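Local coordinates for 5-carboxymethyl-2-hydroxymuconate semialdehyde dehydrogenase (Thermus thermophilus, PDB 2D4E) that catalyses the NAD-dependent oxidation of 5-carboxymethyl-2-hydroxymuconate semialdehyde to the corresponding acid, as a member of the aldehyde dehydrogenase family, at the interface of chains A and B. Numbering follows the deposited sequence. Chains: chain A/B, 5-carboxymethyl-2-hydroxymuconate semialdehyde dehydrogenase.

The interface of chains A and B. Residues chain A 465, 468-470; chain B 154, 156.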
ATOM      1  N   SER A 465     -23.803  15.284  -6.207  1.00 21.80           N
ATOM      2  CA  SER A 465     -24.613  14.084  -6.350  1.00 22.67           C
ATOM      3  C   SER A 465     -25.185  13.679  -5.009  1.00 19.01           C
ATOM      4  O   SER A 465     -24.841  14.243  -3.972  1.00 20.74           O
ATOM      5  CB  SER A 465     -23.780  12.920  -6.889  1.00 24.92           C
ATOM      6  OG  SER A 465     -23.027  12.326  -5.848  1.00 23.55           O
ATOM      7  N   VAL A 468     -23.976   8.037  -3.457  1.00 21.32           N
ATOM      8  CA  VAL A 468     -23.735   6.933  -4.387  1.00 22.07           C
ATOM      9  C   VAL A 468     -22.497   6.221  -3.859  1.00 21.81           C
ATOM     10  O   VAL A 468     -21.415   6.794  -3.829  1.00 26.35           O
ATOM     11  CB  VAL A 468     -23.464   7.442  -5.815  1.00 24.94           C
ATOM     12  CG1 VAL A 468     -23.136   6.273  -6.737  1.00 21.89           C
ATOM     13  CG2 VAL A 468     -24.680   8.204  -6.328  1.00 20.65           C
ATOM     14  N   ARG A 469     -22.648   4.968  -3.454  1.00 24.00           N
ATOM     15  CA  ARG A 469     -21.522   4.257  -2.874  1.00 24.59           C
ATOM     16  C   ARG A 469     -20.677   3.303  -3.712  1.00 24.08           C
ATOM     17  O   ARG A 469     -21.139   2.696  -4.678  1.00 23.65           O
ATOM     18  CB  ARG A 469     -21.992   3.576  -1.581  1.00 24.91           C
ATOM     19  CG  ARG A 469     -21.982   4.574  -0.419  1.00 36.28           C
ATOM     20  CD  ARG A 469     -22.502   4.058   0.903  1.00 34.40           C
ATOM     21  NE  ARG A 469     -21.852   2.846   1.400  1.00 37.25           N
ATOM     22  CZ  ARG A 469     -20.550   2.579   1.339  1.00 33.34           C
ATOM     23  NH1 ARG A 469     -19.704   3.421   0.761  1.00 32.20           N
ATOM     24  NH2 ARG A 469     -20.102   1.440   1.842  1.00 34.21           N
ATOM     25  N   HIS A 470     -19.405   3.226  -3.329  1.00 22.82           N
ATOM     26  CA  HIS A 470     -18.414   2.362  -3.960  1.00 22.80           C
ATOM     27  C   HIS A 470     -17.831   1.585  -2.779  1.00 21.98           C
ATOM     28  O   HIS A 470     -17.057   2.115  -1.983  1.00 20.36           O
ATOM     29  CB  HIS A 470     -17.348   3.212  -4.658  1.00 18.80           C
ATOM     30  CG  HIS A 470     -16.342   2.413  -5.424  1.00 21.54           C
ATOM     31  ND1 HIS A 470     -16.689   1.339  -6.215  1.00 20.53           N
ATOM     32  CD2 HIS A 470     -14.998   2.543  -5.536  1.00 21.88           C
ATOM     33  CE1 HIS A 470     -15.604   0.843  -6.781  1.00 17.33           C
ATOM     34  NE2 HIS A 470     -14.564   1.554  -6.386  1.00 20.74           N
TER
ATOM     35  N   TRP B 154     -16.819   8.052 -12.240  1.00 19.20           N
ATOM     36  CA  TRP B 154     -16.635   8.572 -10.889  1.00 18.42           C
ATOM     37  C   TRP B 154     -15.207   8.548 -10.392  1.00 17.72           C
ATOM     38  O   TRP B 154     -14.390   7.731 -10.821  1.00 19.34           O
ATOM     39  CB  TRP B 154     -17.455   7.778  -9.870  1.00 18.81           C
ATOM     40  CG  TRP B 154     -18.922   7.899 -10.002  1.00 30.10           C
ATOM     41  CD1 TRP B 154     -19.727   7.241 -10.890  1.00 34.60           C
ATOM     42  CD2 TRP B 154     -19.778   8.739  -9.227  1.00 27.63           C
ATOM     43  NE1 TRP B 154     -21.035   7.624 -10.713  1.00 29.66           N
ATOM     44  CE2 TRP B 154     -21.097   8.543  -9.701  1.00 27.23           C
ATOM     45  CE3 TRP B 154     -19.563   9.639  -8.176  1.00 21.68           C
ATOM     46  CZ2 TRP B 154     -22.198   9.214  -9.158  1.00 27.61           C
ATOM     47  CZ3 TRP B 154     -20.659  10.307  -7.636  1.00 27.49           C
ATOM     48  CH2 TRP B 154     -21.959  10.089  -8.129  1.00 20.43           C
ATOM     49  N   TYR B 156     -13.393   8.572  -6.610  1.00 16.41           N
ATOM     50  CA  TYR B 156     -13.505   8.560  -5.165  1.00 15.66           C
ATOM     51  C   TYR B 156     -12.056   8.642  -4.725  1.00 15.48           C
ATOM     52  O   TYR B 156     -11.187   8.024  -5.336  1.00 17.06           O
ATOM     53  CB  TYR B 156     -14.101   7.257  -4.633  1.00 15.33           C
ATOM     54  CG  TYR B 156     -15.566   7.030  -4.941  1.00 14.01           C
ATOM     55  CD1 TYR B 156     -15.979   6.600  -6.204  1.00 17.35           C
ATOM     56  CD2 TYR B 156     -16.538   7.196  -3.951  1.00 12.24           C
ATOM     57  CE1 TYR B 156     -17.323   6.335  -6.473  1.00 15.28           C
ATOM     58  CE2 TYR B 156     -17.883   6.935  -4.208  1.00 13.45           C
ATOM     59  CZ  TYR B 156     -18.265   6.503  -5.470  1.00 16.33           C
ATOM     60  OH  TYR B 156     -19.589   6.226  -5.723  1.00 17.27           O
TER
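B:Tyr156 reaches across from strand 154-162 and meets the loop of A:Val468 and A:His470 with both its hydroxyl and its ring. This is probably the dimer contact of this aldehyde dehydrogenase, in which, as is usual in the family, the oligomerisation strands of one subunit lie against the partner; the two-fold axis repeats it with the chains exchanged. The tightly packed part is B:Tyr156 with A:Val468 and A:His470, which bury 47, 42 and 19 Å². The phenol OH of B:Tyr156 donates a hydrogen bond of 2.7 Å to the backbone O of A:Val468. The donor stands 59° out of the carbonyl plane, not on a lone pair, while the carbonyl O lies in the phenol ring plane at its edge. One face of the B:Tyr156 ring is capped by A:His470, whose methylene CB sits 3.5 Å from CZ of B:Tyr156 in a CH-pi contact. With chi1 at -176°, the imidazole of A:His470 extends away from the backbone N, and the slim CB, suited to lying close on a ring, does most of the touching. Tyrosine suits this place because one flat side chain offers a face for packing and a donor at its far end for a main-chain carbonyl. A phenylalanine here would probably leave the A:Val468 carbonyl without its donor from chain B. Next along the contact, A:Val468 spreads its two methyls against B:Trp154, whose broad indole can meet both and still reach A:Ser465. CG2 of A:Val468 lies 3.8 Å from CH2 of B:Trp154. CG1 of A:Val468 stands over one indole face near the rim and also comes within 3.7 Å of OH of B:Tyr156, one methyl bridging both aromatic residues. The looser side holds A:Ser465 and A:Arg469, with 6 and 3 Å² hidden. OG of A:Ser465 meets the benzo edge of B:Trp154 in the ring plane, 3.4 Å from CH2, and CB touches the same atom, a van der Waals approach that a small residue permits. A:Arg469 meets the phenol OH through its backbone.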